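3-oxoacyl-(Acyl-carrier protein) synthase (Burkholderia xenovorans, PDB 4EFI) probably catalyses the condensation that forms a 3-oxoacyl-[acyl-carrier-protein], as a thiolase-fold acyltransferase. Local coordinates at residues L81-D86 and R149-V154; I88-F93 and M139-T144; Q133-G138 and T178-E183. All coordinates share one frame; numbering follows the deposited sequence.

Interaction 1: residues L81-D86 and R149-V154; sequences LGWQAD and RVLLAV
Arg149 spreads its guanidinium over one face of the Trp83 indole. The two planes are only 4° apart and their centres lie 3.5 Å from each other, the geometry of a parallel cation-pi stack. Arg149 CZ sits 3.5 Å from the centroid of the five-membered ring of Trp83, 12° from the ring normal. The aliphatic part of the chain follows the same face: Arg149 CD stands 3.6 Å from the centroid of the six-membered ring in a CH-pi contact. This double overlap depends on the extended run of the arginine from CG to NE (chi3 175°), which lays methylene and guanidinium along the length of the indole. The opposite face of the ring is covered from within its own segment, with Leu81 CD1 3.8 Å above the plane. Leu151 CD2 comes obliquely to the far end of the ring, 4.4 Å from Trp83 CZ3. Gly82, with positive phi, is the C-prime residue of the Schellman motif that ends helix 66-81, and the turn delivers Trp83 to strand 149-156. A water in the guanidinium plane accepts from Arg149 NH1 at 2.9 Å and from the backbone Gln84 N, bridging 81-86 and 149-154, which share no direct hydrogen bond. Arg149 NE forms a salt bridge with Glu183 on the adjacent strand 176-184, while NH1 also bonds directly to Ser87 OG, further along the loop. With one face on the indole and its N-H groups held by a carboxylate, a hydroxyl and a water, the guanidinium is fixed in rotation, and the nearby carboxylate would favour its positive charge.

Interaction 2: residues I88-F93 and M139-T144; sequences IDALIF and MNLIQT
Leu141 meets Ala90 and Ile92 through methyl groups alone, and no ring, side-chain amide or carboxylate enters the contact. The flat group with both faces in use lies beside it in the helix: the carbonyl of Asn140 accepts from Thr144 N on one face and from Thr144 OG1 on the other. The setting is a beta-alpha-beta crossover of the thiolase fold, in which helix 130-143 connects the parallel strands 120-124 and 149-156 and passes over strand 90-94, which lies between them in the sheet. Within 139-144, Leu141 is the residue that reaches this middle strand. Its CD1 lies 3.9 Å from Ala90 CB, and the same methyl is 4.2 Å from Ile92 CD1. Ala90 and Ile92 alternate along the strand with Leu91, so their side chains start toward the helix, whereas that of Leu91 points away and packs against helix 105-112 on the other side of the sheet. Ile92 and Leu141 extend toward each other tip to tip. In Ile92 this follows from CG1 standing anti to the carbonyl carbon (chi1 -56°) and from the extended chi2 (176°), which carries CD1 outward. The small Ala90 lets the leucine methyl come close to the strand, and only 86 Å² is buried in all. Leu120 and Ile124 of strand 120-124 touch Ala90 and Ile92 respectively, adding a further apolar border. At the helix end, Thr144 OG1 lies 3.0 Å from Asn140 O, tilted 29° from the carbonyl plane.

Interaction 3: residues Q133-G138 and T178-E183; sequences QALWLG and TMTALE
Leu182 presses one methyl onto bare helix backbone: its CD1 is 3.6 Å from both the CA and the C of Gly138. Gly138 has no side chain to stand between helix and strand here, and the two segments come nearest at this pair, with CA atoms 7.1 Å apart. The other methyl, Leu182 CD2, lies 4.1 Å from Leu135 CD2, one turn earlier in the helix, and the two leucines cross at about a right angle. Leu135 CD2 also approaches Thr180 CG2, at 4.3 Å. Thr180 and Leu182 both start toward the helix, as alternate residues of one strand face do, and the helix and strand segments run 29° from parallel with axes 9.8 Å apart. In the next shell, Ile19 and Leu152, on the strands flanking 176-184, each touch both leucines. The hydroxyl of Thr180 is turned to another partner, hydrogen-bonding to Tyr131 OH near the start of the same helix, which leaves its methyl for Leu135. Chemically, the contact is dispersion between buried methyls and a glycine backbone, so the fit depends on shape rather than on directed bonds, while a polar tie between helix and strand is supplied by the Thr180–Tyr131 hydrogen bond.

Interactions 2 and 3 share helix 130-143 and have centres 7 Å apart; interaction 1 lies 10 Å from each. Strand 149-156 joins them: Leu151 N bonds to Ala90 O at 2.9 Å on one side, and Leu152 N to Thr180 O at 2.8 Å on the other. The loop of interaction 1 and helix 130-143 cover opposite faces of this sheet. Between the helix contacts, Ile142 CD1 packs 3.6 Å from Leu182 CB, and Ile92 CD1 lies 3.9 Å from Leu137 CD2. As in other thiolase-fold condensing enzymes, the nucleophilic cysteine probably sits at the N-terminal end of this helix; interactions 2 and 3 both lie further along it, on its way from that site.

Interaction 1: residues L81-D86 and R149-V154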
loop_
_atom_site.group_PDB
_atom_site.type_symbol
_atom_site.label_atom_id
_atom_site.label_comp_id
_atom_site.label_asym_id
_atom_site.label_seq_id
_atom_site.Cartn_x
_atom_site.Cartn_y
_atom_site.Cartn_z
ATOM N N LEU A 81 -15.371 15.474 1.206
ATOM C CA LEU A 81 -16.521 14.880 0.544
ATOM C C LEU A 81 -17.839 15.413 1.076
ATOM O O LEU A 81 -18.845 15.349 0.380
ATOM C CB LEU A 81 -16.515 13.359 0.720
ATOM C CG LEU A 81 -15.430 12.655 -0.083
ATOM C CD1 LEU A 81 -15.350 11.182 0.307
ATOM C CD2 LEU A 81 -15.645 12.788 -1.576
ATOM N N GLY A 82 -17.842 15.885 2.322
ATOM C CA GLY A 82 -19.080 16.273 2.981
ATOM C C GLY A 82 -19.923 15.086 3.378
ATOM O O GLY A 82 -21.150 15.205 3.501
ATOM N N TRP A 83 -19.285 13.944 3.620
ATOM C CA TRP A 83 -19.994 12.758 4.069
ATOM C C TRP A 83 -20.202 12.815 5.580
ATOM O O TRP A 83 -19.229 12.957 6.334
ATOM C CB TRP A 83 -19.180 11.516 3.725
ATOM C CG TRP A 83 -19.244 11.096 2.292
ATOM C CD1 TRP A 83 -19.799 11.769 1.264
ATOM C CD2 TRP A 83 -18.726 9.877 1.746
ATOM N NE1 TRP A 83 -19.673 11.053 0.096
ATOM C CE2 TRP A 83 -19.010 9.883 0.373
ATOM C CE3 TRP A 83 -18.049 8.784 2.290
ATOM C CZ2 TRP A 83 -18.644 8.827 -0.476
ATOM C CZ3 TRP A 83 -17.697 7.730 1.442
ATOM C CH2 TRP A 83 -17.999 7.760 0.086
ATOM N N GLN A 84 -21.435 12.632 6.026
ATOM C CA GLN A 84 -21.719 12.591 7.451
ATOM C C GLN A 84 -21.277 11.263 8.042
ATOM O O GLN A 84 -21.374 10.212 7.394
ATOM C CB GLN A 84 -23.205 12.816 7.716
ATOM C CG GLN A 84 -23.773 14.094 7.083
ATOM C CD GLN A 84 -22.955 15.288 7.454
ATOM O OE1 GLN A 84 -22.713 15.541 8.639
ATOM N NE2 GLN A 84 -22.490 16.025 6.461
ATOM N N ALA A 85 -20.821 11.289 9.280
ATOM C CA ALA A 85 -20.315 10.069 9.923
ATOM C C ALA A 85 -21.362 8.957 9.958
ATOM O O ALA A 85 -21.034 7.778 9.843
ATOM C CB ALA A 85 -19.853 10.414 11.329
ATOM N N ASP A 86 -22.628 9.303 10.102
ATOM C CA ASP A 86 -23.682 8.315 10.208
ATOM C C ASP A 86 -23.953 7.562 8.910
ATOM O O ASP A 86 -24.719 6.603 8.899
ATOM C CB ASP A 86 -24.989 8.924 10.752
ATOM C CG ASP A 86 -25.556 10.039 9.884
ATOM O OD1 ASP A 86 -25.101 10.268 8.747
ATOM O OD2 ASP A 86 -26.508 10.698 10.364
ATOM N N ARG A 149 -21.475 3.079 1.345
ATOM C CA ARG A 149 -20.255 3.866 1.532
ATOM C C ARG A 149 -19.295 3.077 2.412
ATOM O O ARG A 149 -19.652 2.616 3.486
ATOM C CB ARG A 149 -20.556 5.240 2.161
ATOM C CG ARG A 149 -21.270 6.163 1.241
ATOM C CD ARG A 149 -21.537 7.512 1.892
ATOM N NE ARG A 149 -22.122 8.452 0.940
ATOM C CZ ARG A 149 -22.652 9.626 1.256
ATOM N NH1 ARG A 149 -22.688 10.010 2.513
ATOM N NH2 ARG A 149 -23.146 10.402 0.303
ATOM N N VAL A 150 -18.058 2.947 1.938
ATOM C CA VAL A 150 -17.006 2.163 2.580
ATOM C C VAL A 150 -15.760 3.029 2.697
ATOM O O VAL A 150 -15.401 3.730 1.741
ATOM C CB VAL A 150 -16.678 0.875 1.792
ATOM C CG1 VAL A 150 -15.506 0.121 2.417
ATOM C CG2 VAL A 150 -17.913 -0.025 1.713
ATOM N N LEU A 151 -15.120 2.986 3.862
ATOM C CA LEU A 151 -13.809 3.599 4.071
ATOM C C LEU A 151 -12.738 2.519 4.166
ATOM O O LEU A 151 -12.873 1.549 4.914
ATOM C CB LEU A 151 -13.796 4.435 5.358
ATOM C CG LEU A 151 -14.730 5.649 5.338
ATOM C CD1 LEU A 151 -14.593 6.400 6.653
ATOM C CD2 LEU A 151 -14.399 6.572 4.182
ATOM N N LEU A 152 -11.670 2.702 3.380
ATOM C CA LEU A 152 -10.514 1.838 3.424
ATOM C C LEU A 152 -9.372 2.597 4.048
ATOM O O LEU A 152 -8.838 3.542 3.452
ATOM C CB LEU A 152 -10.103 1.366 2.026
ATOM C CG LEU A 152 -11.184 0.761 1.147
ATOM C CD1 LEU A 152 -10.606 0.509 -0.234
ATOM C CD2 LEU A 152 -11.750 -0.499 1.755
ATOM N N ALA A 153 -9.006 2.186 5.254
ATOM C CA ALA A 153 -7.914 2.789 6.004
ATOM C C ALA A 153 -6.703 1.899 5.796
ATOM O O ALA A 153 -6.639 0.783 6.322
ATOM C CB ALA A 153 -8.287 2.855 7.478
ATOM N N VAL A 154 -5.753 2.330 4.963
ATOM C CA VAL A 154 -4.643 1.498 4.538
ATOM C C VAL A 154 -3.364 2.248 4.910
ATOM O O VAL A 154 -3.108 3.352 4.407
ATOM C CB VAL A 154 -4.702 1.183 3.039
ATOM C CG1 VAL A 154 -3.508 0.289 2.638
ATOM C CG2 VAL A 154 -6.045 0.539 2.703
HETATM O O HOH W 1 -23.661 12.257 4.153
#

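Interaction 2: residues I88-F93 and M139-T144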
loop_
_atom_site.group_PDB
_atom_site.type_symbol
_atom_site.label_atom_id
_atom_site.label_comp_id
_atom_site.label_asym_id
_atom_site.label_seq_id
_atom_site.Cartn_x
_atom_site.Cartn_y
_atom_site.Cartn_z
ATOM N N ILE A 88 -21.509 6.060 7.019
ATOM C CA ILE A 88 -20.466 5.095 6.701
ATOM C C ILE A 88 -20.876 3.679 7.107
ATOM O O ILE A 88 -21.219 3.424 8.257
ATOM C CB ILE A 88 -19.111 5.468 7.355
ATOM C CG1 ILE A 88 -18.727 6.923 7.019
ATOM C CG2 ILE A 88 -18.033 4.495 6.958
ATOM C CD1 ILE A 88 -18.697 7.258 5.531
ATOM N N ASP A 89 -20.846 2.770 6.140
ATOM C CA ASP A 89 -21.335 1.396 6.331
ATOM C C ASP A 89 -20.280 0.364 6.683
ATOM O O ASP A 89 -20.613 -0.658 7.267
ATOM C CB ASP A 89 -22.092 0.941 5.080
ATOM C CG ASP A 89 -23.268 1.834 4.763
ATOM O OD1 ASP A 89 -24.073 2.095 5.691
ATOM O OD2 ASP A 89 -23.415 2.256 3.595
ATOM N N ALA A 90 -19.024 0.606 6.321
ATOM C CA ALA A 90 -17.944 -0.303 6.689
ATOM C C ALA A 90 -16.637 0.452 6.705
ATOM O O ALA A 90 -16.433 1.384 5.910
ATOM C CB ALA A 90 -17.855 -1.452 5.678
ATOM N N LEU A 91 -15.756 0.049 7.607
ATOM C CA LEU A 91 -14.387 0.528 7.649
ATOM C C LEU A 91 -13.473 -0.690 7.709
ATOM O O LEU A 91 -13.572 -1.532 8.614
ATOM C CB LEU A 91 -14.136 1.419 8.870
ATOM C CG LEU A 91 -12.743 2.067 8.863
ATOM C CD1 LEU A 91 -12.733 3.493 9.371
ATOM C CD2 LEU A 91 -11.739 1.212 9.614
ATOM N N ILE A 92 -12.583 -0.775 6.727
ATOM C CA ILE A 92 -11.594 -1.840 6.671
ATOM C C ILE A 92 -10.226 -1.239 6.912
ATOM O O ILE A 92 -9.850 -0.303 6.211
ATOM C CB ILE A 92 -11.630 -2.505 5.293
ATOM C CG1 ILE A 92 -13.045 -3.013 4.974
ATOM C CG2 ILE A 92 -10.630 -3.664 5.243
ATOM C CD1 ILE A 92 -13.193 -3.615 3.572
ATOM N N PHE A 93 -9.510 -1.749 7.906
ATOM C CA PHE A 93 -8.161 -1.277 8.251
ATOM C C PHE A 93 -7.144 -2.314 7.817
ATOM O O PHE A 93 -7.072 -3.421 8.386
ATOM C CB PHE A 93 -8.070 -1.014 9.772
ATOM C CG PHE A 93 -6.701 -0.536 10.246
ATOM C CD1 PHE A 93 -6.175 0.657 9.812
ATOM C CD2 PHE A 93 -5.962 -1.276 11.146
ATOM C CE1 PHE A 93 -4.926 1.106 10.274
ATOM C CE2 PHE A 93 -4.724 -0.843 11.596
ATOM C CZ PHE A 93 -4.222 0.348 11.179
ATOM N N MET A 139 -15.410 -2.883 -2.805
ATOM C CA MET A 139 -16.325 -2.810 -3.932
ATOM C C MET A 139 -17.275 -4.003 -3.953
ATOM O O MET A 139 -18.439 -3.868 -4.317
ATOM C CB MET A 139 -15.578 -2.668 -5.267
ATOM C CG MET A 139 -14.861 -1.345 -5.374
ATOM S SD MET A 139 -14.321 -0.975 -7.056
ATOM C CE MET A 139 -13.939 0.759 -6.870
ATOM N N ASN A 140 -16.797 -5.177 -3.530
ATOM C CA ASN A 140 -17.660 -6.337 -3.392
ATOM C C ASN A 140 -18.750 -6.075 -2.334
ATOM O O ASN A 140 -19.923 -6.411 -2.585
ATOM C CB ASN A 140 -16.823 -7.569 -3.024
ATOM C CG ASN A 140 -17.663 -8.810 -2.847
ATOM O OD1 ASN A 140 -17.807 -9.614 -3.754
ATOM N ND2 ASN A 140 -18.174 -8.993 -1.682
ATOM N N LEU A 141 -18.401 -5.447 -1.221
ATOM C CA LEU A 141 -19.404 -5.131 -0.193
ATOM C C LEU A 141 -20.511 -4.234 -0.780
ATOM O O LEU A 141 -21.695 -4.425 -0.510
ATOM C CB LEU A 141 -18.764 -4.415 0.999
ATOM C CG LEU A 141 -17.798 -5.164 1.941
ATOM C CD1 LEU A 141 -17.282 -4.244 3.036
ATOM C CD2 LEU A 141 -18.494 -6.363 2.532
ATOM N N ILE A 142 -20.129 -3.260 -1.591
ATOM C CA ILE A 142 -21.085 -2.344 -2.173
ATOM C C ILE A 142 -21.916 -3.052 -3.237
ATOM O O ILE A 142 -23.143 -2.948 -3.240
ATOM C CB ILE A 142 -20.352 -1.118 -2.728
ATOM C CG1 ILE A 142 -19.847 -0.285 -1.557
ATOM C CG2 ILE A 142 -21.278 -0.284 -3.637
ATOM C CD1 ILE A 142 -18.833 0.779 -1.947
ATOM N N GLN A 143 -21.285 -3.809 -4.119
ATOM C CA GLN A 143 -22.024 -4.517 -5.158
ATOM C C GLN A 143 -23.084 -5.474 -4.599
ATOM O O GLN A 143 -24.157 -5.617 -5.210
ATOM C CB GLN A 143 -21.050 -5.268 -6.075
ATOM C CG GLN A 143 -21.736 -5.990 -7.222
ATOM C CD GLN A 143 -20.764 -6.614 -8.207
ATOM O OE1 GLN A 143 -19.556 -6.583 -8.013
ATOM N NE2 GLN A 143 -21.302 -7.199 -9.265
ATOM N N THR A 144 -22.754 -6.131 -3.481
ATOM C CA THR A 144 -23.602 -7.163 -2.850
ATOM C C THR A 144 -24.624 -6.568 -1.894
ATOM O O THR A 144 -25.392 -7.306 -1.242
ATOM C CB THR A 144 -22.770 -8.273 -2.084
ATOM O OG1 THR A 144 -22.097 -7.732 -0.926
ATOM C CG2 THR A 144 -21.767 -8.848 -2.950
#

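Interaction 3: residues Q133-G138 and T178-E183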
loop_
_atom_site.group_PDB
_atom_site.type_symbol
_atom_site.label_atom_id
_atom_site.label_comp_id
_atom_site.label_asym_id
_atom_site.label_seq_id
_atom_site.Cartn_x
_atom_site.Cartn_y
_atom_site.Cartn_z
ATOM N N GLN A 133 -6.406 -5.469 -3.004
ATOM C CA GLN A 133 -7.313 -6.368 -2.274
ATOM C C GLN A 133 -8.352 -5.613 -1.474
ATOM O O GLN A 133 -9.515 -6.026 -1.426
ATOM C CB GLN A 133 -6.519 -7.309 -1.355
ATOM C CG GLN A 133 -5.491 -8.160 -2.098
ATOM C CD GLN A 133 -4.969 -9.299 -1.275
ATOM O OE1 GLN A 133 -3.743 -9.484 -1.159
ATOM N NE2 GLN A 133 -5.865 -10.101 -0.754
ATOM N N ALA A 134 -7.940 -4.527 -0.832
ATOM C CA ALA A 134 -8.876 -3.669 -0.109
ATOM C C ALA A 134 -9.920 -3.059 -1.040
ATOM O O ALA A 134 -11.111 -2.997 -0.704
ATOM C CB ALA A 134 -8.132 -2.569 0.614
ATOM N N LEU A 135 -9.472 -2.592 -2.205
ATOM C CA LEU A 135 -10.402 -2.057 -3.197
ATOM C C LEU A 135 -11.415 -3.112 -3.606
ATOM O O LEU A 135 -12.614 -2.861 -3.638
ATOM C CB LEU A 135 -9.647 -1.571 -4.447
ATOM C CG LEU A 135 -8.841 -0.279 -4.324
ATOM C CD1 LEU A 135 -8.111 -0.001 -5.629
ATOM C CD2 LEU A 135 -9.704 0.891 -3.986
ATOM N N TRP A 136 -10.942 -4.314 -3.921
ATOM C CA TRP A 136 -11.840 -5.378 -4.315
ATOM C C TRP A 136 -12.844 -5.700 -3.199
ATOM O O TRP A 136 -14.056 -5.795 -3.454
ATOM C CB TRP A 136 -11.086 -6.656 -4.726
ATOM C CG TRP A 136 -12.015 -7.798 -4.772
ATOM C CD1 TRP A 136 -12.966 -8.022 -5.698
ATOM C CD2 TRP A 136 -12.149 -8.824 -3.781
ATOM N NE1 TRP A 136 -13.714 -9.132 -5.351
ATOM C CE2 TRP A 136 -13.218 -9.642 -4.173
ATOM C CE3 TRP A 136 -11.454 -9.131 -2.600
ATOM C CZ2 TRP A 136 -13.606 -10.766 -3.428
ATOM C CZ3 TRP A 136 -11.845 -10.223 -1.858
ATOM C CH2 TRP A 136 -12.913 -11.028 -2.276
ATOM N N LEU A 137 -12.358 -5.849 -1.967
ATOM C CA LEU A 137 -13.254 -6.246 -0.896
ATOM C C LEU A 137 -14.308 -5.184 -0.680
ATOM O O LEU A 137 -15.501 -5.484 -0.526
ATOM C CB LEU A 137 -12.492 -6.510 0.392
ATOM C CG LEU A 137 -13.385 -7.035 1.510
ATOM C CD1 LEU A 137 -14.163 -8.285 1.089
ATOM C CD2 LEU A 137 -12.511 -7.332 2.705
ATOM N N GLY A 138 -13.886 -3.939 -0.646
ATOM C CA GLY A 138 -14.829 -2.856 -0.459
ATOM C C GLY A 138 -15.859 -2.731 -1.561
ATOM O O GLY A 138 -17.051 -2.514 -1.321
ATOM N N THR A 178 -3.412 6.190 4.893
ATOM C CA THR A 178 -4.317 6.704 3.863
ATOM C C THR A 178 -5.738 6.283 4.151
ATOM O O THR A 178 -6.004 5.298 4.851
ATOM C CB THR A 178 -3.923 6.200 2.463
ATOM O OG1 THR A 178 -4.244 4.808 2.318
ATOM C CG2 THR A 178 -2.448 6.416 2.189
ATOM N N MET A 179 -6.673 7.071 3.626
ATOM C CA MET A 179 -8.080 6.720 3.644
ATOM C C MET A 179 -8.647 6.890 2.243
ATOM O O MET A 179 -8.481 7.948 1.647
ATOM C CB MET A 179 -8.864 7.563 4.670
ATOM C CG MET A 179 -10.253 6.992 4.966
ATOM S SD MET A 179 -10.178 5.520 6.036
ATOM C CE MET A 179 -10.081 6.293 7.637
ATOM N N THR A 180 -9.323 5.854 1.757
ATOM C CA THR A 180 -9.989 5.836 0.458
ATOM C C THR A 180 -11.476 5.655 0.685
ATOM O O THR A 180 -11.893 4.793 1.480
ATOM C CB THR A 180 -9.472 4.665 -0.414
ATOM O OG1 THR A 180 -8.075 4.847 -0.673
ATOM C CG2 THR A 180 -10.210 4.585 -1.764
ATOM N N ALA A 181 -12.284 6.470 0.013
ATOM C CA ALA A 181 -13.746 6.386 0.084
ATOM C C ALA A 181 -14.241 5.650 -1.135
ATOM O O ALA A 181 -13.841 5.965 -2.254
ATOM C CB ALA A 181 -14.358 7.785 0.090
ATOM N N LEU A 182 -15.138 4.699 -0.917
ATOM C CA LEU A 182 -15.835 3.999 -1.984
ATOM C C LEU A 182 -17.323 4.256 -1.849
ATOM O O LEU A 182 -17.844 4.303 -0.749
ATOM C CB LEU A 182 -15.617 2.487 -1.909
ATOM C CG LEU A 182 -14.196 1.985 -1.863
ATOM C CD1 LEU A 182 -14.239 0.467 -1.764
ATOM C CD2 LEU A 182 -13.400 2.419 -3.095
ATOM N N GLU A 183 -18.017 4.382 -2.975
ATOM C CA GLU A 183 -19.464 4.621 -2.973
ATOM C C GLU A 183 -20.162 3.870 -4.102
ATOM O O GLU A 183 -19.602 3.656 -5.173
ATOM C CB GLU A 183 -19.787 6.126 -3.099
ATOM C CG GLU A 183 -21.254 6.470 -2.790
ATOM C CD GLU A 183 -21.548 7.957 -2.704
ATOM O OE1 GLU A 183 -20.928 8.731 -3.456
ATOM O OE2 GLU A 183 -22.421 8.324 -1.886
#